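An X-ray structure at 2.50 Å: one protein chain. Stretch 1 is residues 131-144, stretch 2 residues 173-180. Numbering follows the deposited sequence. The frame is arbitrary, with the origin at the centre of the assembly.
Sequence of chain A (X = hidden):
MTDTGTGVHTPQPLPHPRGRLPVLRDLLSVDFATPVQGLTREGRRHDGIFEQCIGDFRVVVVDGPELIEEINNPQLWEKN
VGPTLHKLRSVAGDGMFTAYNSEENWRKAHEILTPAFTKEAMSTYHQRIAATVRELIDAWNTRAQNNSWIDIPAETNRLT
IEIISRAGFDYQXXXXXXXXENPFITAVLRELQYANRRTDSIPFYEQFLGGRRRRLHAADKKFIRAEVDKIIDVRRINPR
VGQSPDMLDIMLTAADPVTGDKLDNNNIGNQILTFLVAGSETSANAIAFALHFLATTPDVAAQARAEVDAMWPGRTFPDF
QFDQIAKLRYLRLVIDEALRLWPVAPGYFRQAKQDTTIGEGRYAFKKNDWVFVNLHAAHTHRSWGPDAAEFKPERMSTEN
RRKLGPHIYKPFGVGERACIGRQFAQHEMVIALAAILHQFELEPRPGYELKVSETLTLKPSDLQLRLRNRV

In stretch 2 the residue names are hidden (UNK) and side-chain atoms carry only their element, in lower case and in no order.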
ATOM      1  N   ALA A 131     -11.537  -9.822 -13.811  1.00 43.50           N
ATOM      2  CA  ALA A 131     -12.889 -10.267 -13.485  1.00 48.77           C
ATOM      3  C   ALA A 131     -13.402  -9.605 -12.214  1.00 48.94           C
ATOM      4  O   ALA A 131     -14.600  -9.318 -12.101  1.00 47.69           O
ATOM      5  CB  ALA A 131     -12.924 -11.789 -13.344  1.00 34.88           C
ATOM      6  N   THR A 132     -12.514  -9.350 -11.251  1.00 47.62           N
ATOM      7  CA  THR A 132     -12.935  -8.713 -10.007  1.00 45.37           C
ATOM      8  C   THR A 132     -13.262  -7.241 -10.227  1.00 46.86           C
ATOM      9  O   THR A 132     -14.193  -6.707  -9.611  1.00 47.93           O
ATOM     10  CB  THR A 132     -11.848  -8.879  -8.946  1.00 42.11           C
ATOM     11  OG1 THR A 132     -11.536 -10.271  -8.805  1.00 40.67           O
ATOM     12  CG2 THR A 132     -12.316  -8.339  -7.604  1.00 42.78           C
ATOM     13  N   VAL A 133     -12.513  -6.569 -11.104  1.00 43.58           N
ATOM     14  CA  VAL A 133     -12.844  -5.193 -11.461  1.00 48.16           C
ATOM     15  C   VAL A 133     -14.203  -5.140 -12.148  1.00 51.72           C
ATOM     16  O   VAL A 133     -15.004  -4.229 -11.904  1.00 52.42           O
ATOM     17  CB  VAL A 133     -11.736  -4.585 -12.340  1.00 44.76           C
ATOM     18  CG1 VAL A 133     -12.083  -3.156 -12.722  1.00 38.98           C
ATOM     19  CG2 VAL A 133     -10.394  -4.636 -11.619  1.00 45.97           C
ATOM     20  N   ARG A 134     -14.484  -6.120 -13.013  1.00 50.08           N
ATOM     21  CA  ARG A 134     -15.789  -6.191 -13.666  1.00 49.76           C
ATOM     22  C   ARG A 134     -16.914  -6.237 -12.640  1.00 49.56           C
ATOM     23  O   ARG A 134     -17.957  -5.599 -12.822  1.00 54.04           O
ATOM     24  CB  ARG A 134     -15.854  -7.417 -14.580  1.00 48.38           C
ATOM     25  CG  ARG A 134     -17.172  -7.567 -15.328  1.00 49.06           C
ATOM     26  CD  ARG A 134     -17.372  -6.407 -16.284  1.00 59.14           C
ATOM     27  NE  ARG A 134     -18.670  -6.429 -16.953  1.00 59.78           N
ATOM     28  CZ  ARG A 134     -18.903  -7.032 -18.114  1.00 57.72           C
ATOM     29  NH1 ARG A 134     -17.929  -7.680 -18.736  1.00 55.89           N
ATOM     30  NH2 ARG A 134     -20.115  -6.991 -18.651  1.00 56.10           N
ATOM     31  N   GLU A 135     -16.712  -6.979 -11.549  1.00 49.10           N
ATOM     32  CA  GLU A 135     -17.731  -7.072 -10.511  1.00 45.41           C
ATOM     33  C   GLU A 135     -17.985  -5.724  -9.846  1.00 45.40           C
ATOM     34  O   GLU A 135     -19.127  -5.419  -9.482  1.00 41.58           O
ATOM     35  CB  GLU A 135     -17.315  -8.118  -9.475  1.00 50.83           C
ATOM     36  CG  GLU A 135     -18.327  -8.361  -8.368  1.00 48.91           C
ATOM     37  CD  GLU A 135     -17.950  -9.540  -7.494  1.00 48.97           C
ATOM     38  OE1 GLU A 135     -17.504 -10.566  -8.045  1.00 53.97           O
ATOM     39  OE2 GLU A 135     -18.088  -9.437  -6.257  1.00 56.07           O
ATOM     40  N   LEU A 136     -16.944  -4.901  -9.686  1.00 48.88           N
ATOM     41  CA  LEU A 136     -17.142  -3.582  -9.091  1.00 47.57           C
ATOM     42  C   LEU A 136     -17.844  -2.639 -10.058  1.00 47.28           C
ATOM     43  O   LEU A 136     -18.761  -1.908  -9.665  1.00 44.66           O
ATOM     44  CB  LEU A 136     -15.807  -2.987  -8.650  1.00 47.50           C
ATOM     45  CG  LEU A 136     -15.948  -1.604  -8.005  1.00 53.77           C
ATOM     46  CD1 LEU A 136     -16.603  -1.722  -6.636  1.00 52.52           C
ATOM     47  CD2 LEU A 136     -14.613  -0.886  -7.913  1.00 52.37           C
ATOM     48  N   ILE A 137     -17.418  -2.634 -11.325  1.00 52.96           N
ATOM     49  CA  ILE A 137     -18.047  -1.774 -12.324  1.00 53.18           C
ATOM     50  C   ILE A 137     -19.531  -2.095 -12.445  1.00 56.65           C
ATOM     51  O   ILE A 137     -20.369  -1.193 -12.567  1.00 56.32           O
ATOM     52  CB  ILE A 137     -17.326  -1.915 -13.678  1.00 53.15           C
ATOM     53  CG1 ILE A 137     -15.864  -1.480 -13.552  1.00 51.18           C
ATOM     54  CG2 ILE A 137     -18.036  -1.109 -14.750  1.00 55.80           C
ATOM     55  CD1 ILE A 137     -15.691  -0.046 -13.114  1.00 52.45           C
ATOM     56  N   ASP A 138     -19.879  -3.383 -12.402  1.00 51.45           N
ATOM     57  CA  ASP A 138     -21.285  -3.774 -12.457  1.00 47.28           C
ATOM     58  C   ASP A 138     -22.060  -3.216 -11.272  1.00 50.37           C
ATOM     59  O   ASP A 138     -23.191  -2.740 -11.428  1.00 60.16           O
ATOM     60  CB  ASP A 138     -21.404  -5.296 -12.510  1.00 56.66           C
ATOM     61  CG  ASP A 138     -20.890  -5.877 -13.814  1.00 58.65           C
ATOM     62  OD1 ASP A 138     -20.583  -5.093 -14.737  1.00 61.26           O
ATOM     63  OD2 ASP A 138     -20.791  -7.119 -13.913  1.00 57.81           O
ATOM     64  N   ALA A 139     -21.469  -3.266 -10.076  1.00 51.21           N
ATOM     65  CA  ALA A 139     -22.128  -2.694  -8.907  1.00 52.04           C
ATOM     66  C   ALA A 139     -22.234  -1.179  -9.021  1.00 60.44           C
ATOM     67  O   ALA A 139     -23.251  -0.590  -8.633  1.00 61.15           O
ATOM     68  CB  ALA A 139     -21.379  -3.087  -7.636  1.00 48.58           C
ATOM     69  N   TRP A 140     -21.198  -0.529  -9.558  1.00 56.25           N
ATOM     70  CA  TRP A 140     -21.229   0.920  -9.712  1.00 58.57           C
ATOM     71  C   TRP A 140     -22.174   1.370 -10.819  1.00 65.16           C
ATOM     72  O   TRP A 140     -22.524   2.555 -10.870  1.00 67.28           O
ATOM     73  CB  TRP A 140     -19.817   1.453  -9.971  1.00 55.16           C
ATOM     74  CG  TRP A 140     -19.000   1.585  -8.718  1.00 56.47           C
ATOM     75  CD1 TRP A 140     -19.322   1.113  -7.478  1.00 56.16           C
ATOM     76  CD2 TRP A 140     -17.733   2.241  -8.580  1.00 57.23           C
ATOM     77  NE1 TRP A 140     -18.333   1.431  -6.579  1.00 56.91           N
ATOM     78  CE2 TRP A 140     -17.347   2.123  -7.230  1.00 55.23           C
ATOM     79  CE3 TRP A 140     -16.886   2.913  -9.467  1.00 60.09           C
ATOM     80  CZ2 TRP A 140     -16.152   2.653  -6.745  1.00 53.21           C
ATOM     81  CZ3 TRP A 140     -15.703   3.442  -8.984  1.00 56.87           C
ATOM     82  CH2 TRP A 140     -15.346   3.306  -7.636  1.00 48.01           C
ATOM     83  N   ASN A 141     -22.589   0.463 -11.707  1.00 60.89           N
ATOM     84  CA  ASN A 141     -23.620   0.805 -12.682  1.00 61.66           C
ATOM     85  C   ASN A 141     -24.928   1.155 -11.985  1.00 65.14           C
ATOM     86  O   ASN A 141     -25.572   2.160 -12.310  1.00 65.45           O
ATOM     87  CB  ASN A 141     -23.832  -0.352 -13.660  1.00 66.19           C
ATOM     88  CG  ASN A 141     -22.715  -0.476 -14.678  1.00 69.71           C
ATOM     89  OD1 ASN A 141     -22.038   0.503 -15.000  1.00 63.03           O
ATOM     90  ND2 ASN A 141     -22.520  -1.683 -15.197  1.00 65.71           N
ATOM     91  N   THR A 142     -25.334   0.333 -11.014  1.00 67.03           N
ATOM     92  CA  THR A 142     -26.577   0.585 -10.293  1.00 68.92           C
ATOM     93  C   THR A 142     -26.503   1.887  -9.503  1.00 72.92           C
ATOM     94  O   THR A 142     -27.492   2.621  -9.407  1.00 76.85           O
ATOM     95  CB  THR A 142     -26.885  -0.589  -9.363  1.00 64.17           C
ATOM     96  OG1 THR A 142     -26.822  -1.814 -10.103  1.00 63.69           O
ATOM     97  CG2 THR A 142     -28.273  -0.440  -8.756  1.00 67.70           C
ATOM     98  N   ARG A 143     -25.334   2.192  -8.934  1.00 68.93           N
ATOM     99  CA  ARG A 143     -25.186   3.431  -8.181  1.00 68.00           C
ATOM    100  C   ARG A 143     -25.181   4.646  -9.100  1.00 65.67           C
ATOM    101  O   ARG A 143     -25.692   5.707  -8.724  1.00 71.37           O
ATOM    102  CB  ARG A 143     -23.911   3.383  -7.342  1.00 66.60           C
ATOM    103  CG  ARG A 143     -23.749   2.083  -6.574  1.00 66.63           C
ATOM    104  CD  ARG A 143     -22.688   2.194  -5.501  1.00 70.46           C
ATOM    105  NE  ARG A 143     -22.992   3.259  -4.553  1.00 68.14           N
ATOM    106  CZ  ARG A 143     -22.438   3.367  -3.351  1.00 69.29           C
ATOM    107  NH1 ARG A 143     -21.553   2.467  -2.945  1.00 74.91           N
ATOM    108  NH2 ARG A 143     -22.772   4.372  -2.553  1.00 68.21           N
ATOM    109  N   ALA A 144     -24.609   4.514 -10.298  1.00 70.26           N
ATOM    110  CA  ALA A 144     -24.683   5.596 -11.274  1.00 66.14           C
ATOM    111  C   ALA A 144     -26.113   5.806 -11.747  1.00 71.86           C
ATOM    112  O   ALA A 144     -26.538   6.944 -11.981  1.00 79.62           O
ATOM    113  CB  ALA A 144     -23.764   5.299 -12.459  1.00 61.19           C
ATOM    114  N   UNK A 173     -13.963 -13.105  -0.009  1.00 50.98           N
ATOM    115  CA  UNK A 173     -14.477 -12.650   1.276  1.00 53.10           C
ATOM    116  C   UNK A 173     -15.805 -11.919   1.158  1.00 52.91           C
ATOM    117  O   UNK A 173     -16.715 -12.164   1.955  1.00 52.24           O
ATOM    118  c   UNK A 173     -11.215 -13.966   4.037  1.00 48.49           C
ATOM    119  c   UNK A 173     -12.244 -12.460   2.469  1.00 44.49           C
ATOM    120  c   UNK A 173      -9.997 -13.798   3.408  1.00 46.35           C
ATOM    121  c   UNK A 173     -13.457 -11.737   1.967  1.00 45.67           C
ATOM    122  c   UNK A 173      -9.899 -12.965   2.312  1.00 42.48           C
ATOM    123  c   UNK A 173     -11.017 -12.299   1.849  1.00 42.23           C
ATOM    124  c   UNK A 173     -12.329 -13.298   3.569  1.00 47.94           C
ATOM    125  N   UNK A 174     -15.936 -11.024   0.182  1.00 44.56           N
ATOM    126  CA  UNK A 174     -17.152 -10.254  -0.012  1.00 52.79           C
ATOM    127  C   UNK A 174     -17.546 -10.265  -1.479  1.00 52.12           C
ATOM    128  O   UNK A 174     -16.707 -10.444  -2.366  1.00 47.97           O
ATOM    129  o   UNK A 174     -17.914  -9.270   2.612  1.00 63.13           O
ATOM    130  c   UNK A 174     -17.063  -8.660   1.964  1.00 59.01           C
ATOM    131  n   UNK A 174     -16.175  -7.851   2.528  1.00 56.73           N
ATOM    132  c   UNK A 174     -16.984  -8.801   0.458  1.00 54.72           C
ATOM    133  N   UNK A 175     -18.839 -10.080  -1.722  1.00 52.17           N
ATOM    134  CA  UNK A 175     -19.363  -9.816  -3.053  1.00 56.87           C
ATOM    135  C   UNK A 175     -19.505  -8.307  -3.200  1.00 56.23           C
ATOM    136  O   UNK A 175     -20.205  -7.669  -2.407  1.00 55.38           O
ATOM    137  n   UNK A 175     -20.838 -11.169  -5.595  1.00 62.77           N
ATOM    138  c   UNK A 175     -20.703 -10.519  -3.268  1.00 60.33           C
ATOM    139  c   UNK A 175     -21.251 -10.316  -4.665  1.00 58.26           C
ATOM    140  o   UNK A 175     -22.038  -9.401  -4.907  1.00 60.80           O
ATOM    141  N   UNK A 176     -18.830  -7.738  -4.204  1.00 53.11           N
ATOM    142  CA  UNK A 176     -18.764  -6.284  -4.319  1.00 50.22           C
ATOM    143  C   UNK A 176     -20.131  -5.670  -4.591  1.00 56.97           C
ATOM    144  O   UNK A 176     -20.377  -4.518  -4.215  1.00 59.54           O
ATOM    145  c   UNK A 176     -15.409  -5.822  -6.255  1.00 49.77           C
ATOM    146  c   UNK A 176     -16.331  -6.349  -5.170  1.00 54.00           C
ATOM    147  c   UNK A 176     -15.848  -5.916  -3.791  1.00 46.04           C
ATOM    148  c   UNK A 176     -17.772  -5.890  -5.413  1.00 45.60           C
ATOM    149  N   UNK A 177     -21.032  -6.412  -5.239  1.00 55.07           N
ATOM    150  CA  UNK A 177     -22.390  -5.914  -5.422  1.00 53.28           C
ATOM    151  C   UNK A 177     -23.142  -5.850  -4.099  1.00 58.42           C
ATOM    152  O   UNK A 177     -24.057  -5.033  -3.944  1.00 63.21           O
ATOM    153  c   UNK A 177     -23.145  -6.789  -6.419  1.00 51.70           C
ATOM    154  N   UNK A 178     -22.771  -6.693  -3.143  1.00 59.95           N
ATOM    155  CA  UNK A 178     -23.396  -6.739  -1.832  1.00 63.32           C
ATOM    156  C   UNK A 178     -22.660  -5.815  -0.866  1.00 67.54           C
ATOM    157  O   UNK A 178     -21.501  -5.451  -1.078  1.00 70.81           O
ATOM    158  c   UNK A 178     -23.399  -8.175  -1.300  1.00 73.55           C
ATOM    159  o   UNK A 178     -23.985  -8.579   0.964  1.00 88.15           O
ATOM    160  o   UNK A 178     -25.623  -8.375  -0.484  1.00 84.94           O
ATOM    161  c   UNK A 178     -24.408  -8.388  -0.194  1.00 81.54           C
ATOM    162  N   UNK A 179     -23.353  -5.430   0.207  1.00 72.56           N
ATOM    163  CA  UNK A 179     -22.779  -4.532   1.203  1.00 73.52           C
ATOM    164  C   UNK A 179     -22.709  -5.145   2.596  1.00 71.11           C
ATOM    165  O   UNK A 179     -22.470  -4.420   3.568  1.00 69.47           O
ATOM    166  c   UNK A 179     -22.150  -1.074   0.803  1.00 85.78           C
ATOM    167  n   UNK A 179     -21.833  -0.385  -0.342  1.00 84.39           N
ATOM    168  n   UNK A 179     -23.052  -2.046  -0.934  1.00 85.29           N
ATOM    169  c   UNK A 179     -23.554  -3.213   1.248  1.00 75.29           C
ATOM    170  c   UNK A 179     -22.925  -2.122   0.437  1.00 86.37           C
ATOM    171  c   UNK A 179     -22.389  -0.991  -1.376  1.00 83.90           C
ATOM    172  N   UNK A 180     -22.912  -6.452   2.723  1.00 71.63           N
ATOM    173  CA  UNK A 180     -22.628  -7.130   3.978  1.00 72.24           C
ATOM    174  C   UNK A 180     -21.132  -7.386   4.083  1.00 72.98           C
ATOM    175  O   UNK A 180     -20.483  -7.772   3.107  1.00 73.62           O
ATOM    176  c   UNK A 180     -23.398  -8.447   4.072  1.00 69.97           C
ATOM    177  o   UNK A 180     -24.797  -8.224   4.062  1.00 85.80           O
TER

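Position 173 carries seven side-chain carbons, one leading into a six-membered ring with no heteroatom. The ring lies out of reach of the helix 131-144, and the atoms describe Phe173. At position 174 two carbons are followed by one oxygen and one nitrogen on the second, the pattern of a short amide. Its CB points sideways to the helix and the amide leads away, so that Asn174 makes no side-chain contact there.

Position 175 repeats this composition, two carbons ending in an oxygen and a nitrogen, but here the end of the side chain comes nearer the helix, its nitrogen approaching the Glu135 carboxylate. This is Asn175. Its ND2 lies 3.3 Å from Glu135 OE2, but the angle is too poor for a hydrogen bond. Its OD1 instead accepts weak hydrogen bonds from the backbone N atoms of positions 177 and 178, at 3.2 and 3.3 Å respectively.

Four carbons, forked at the second, occupy position 176. The side chain points toward the helix, and one terminal carbon reaches the backbone of Thr132 and the CB of Leu136; with no heteroatom and this fork, the residue is Leu176. Its CD1 is 3.7 Å from Thr132 O and 3.7 Å from Leu136 CB, while its backbone N donates a hydrogen bond to Glu135 OE2 (2.8 Å, 161°).

A single carbon at position 177 defines Ala177. Its CB is 4.3 Å from Ala139 CB, and its CA comes closer still, 3.7 Å from the same methyl. Position 178 has two carbons, the second bearing two oxygens, and points away from the helix: a carboxylate, Asp178. The hydrogen bond from Asp178 N to Asn175 O, 2.8 Å long, closes a type I turn.

Position 179 shows one carbon and a five-membered ring of three carbons and two nitrogens, an imidazole, whose end comes nearer the helix at Arg143. In His179, NE2 lies 3.9 Å from Arg143 NH1, which sits at the ring edge near its plane. Position 180, one carbon and one oxygen, is out of reach; it is Ser180, whose N donates to Asp178 OD2 at 3.0 Å.

The contact, 349 Å² in all, centres on Leu176, which has the largest covered area. The Glu135 carboxylate fixes its backbone N at the start of the turn, while its side chain packs against Leu136. The small Ala139 lets the turn approach closely, with CA atoms of Ala139 and Ala177 4.8 Å apart.

Stretch 2, residues 173-180: FNNLADHS
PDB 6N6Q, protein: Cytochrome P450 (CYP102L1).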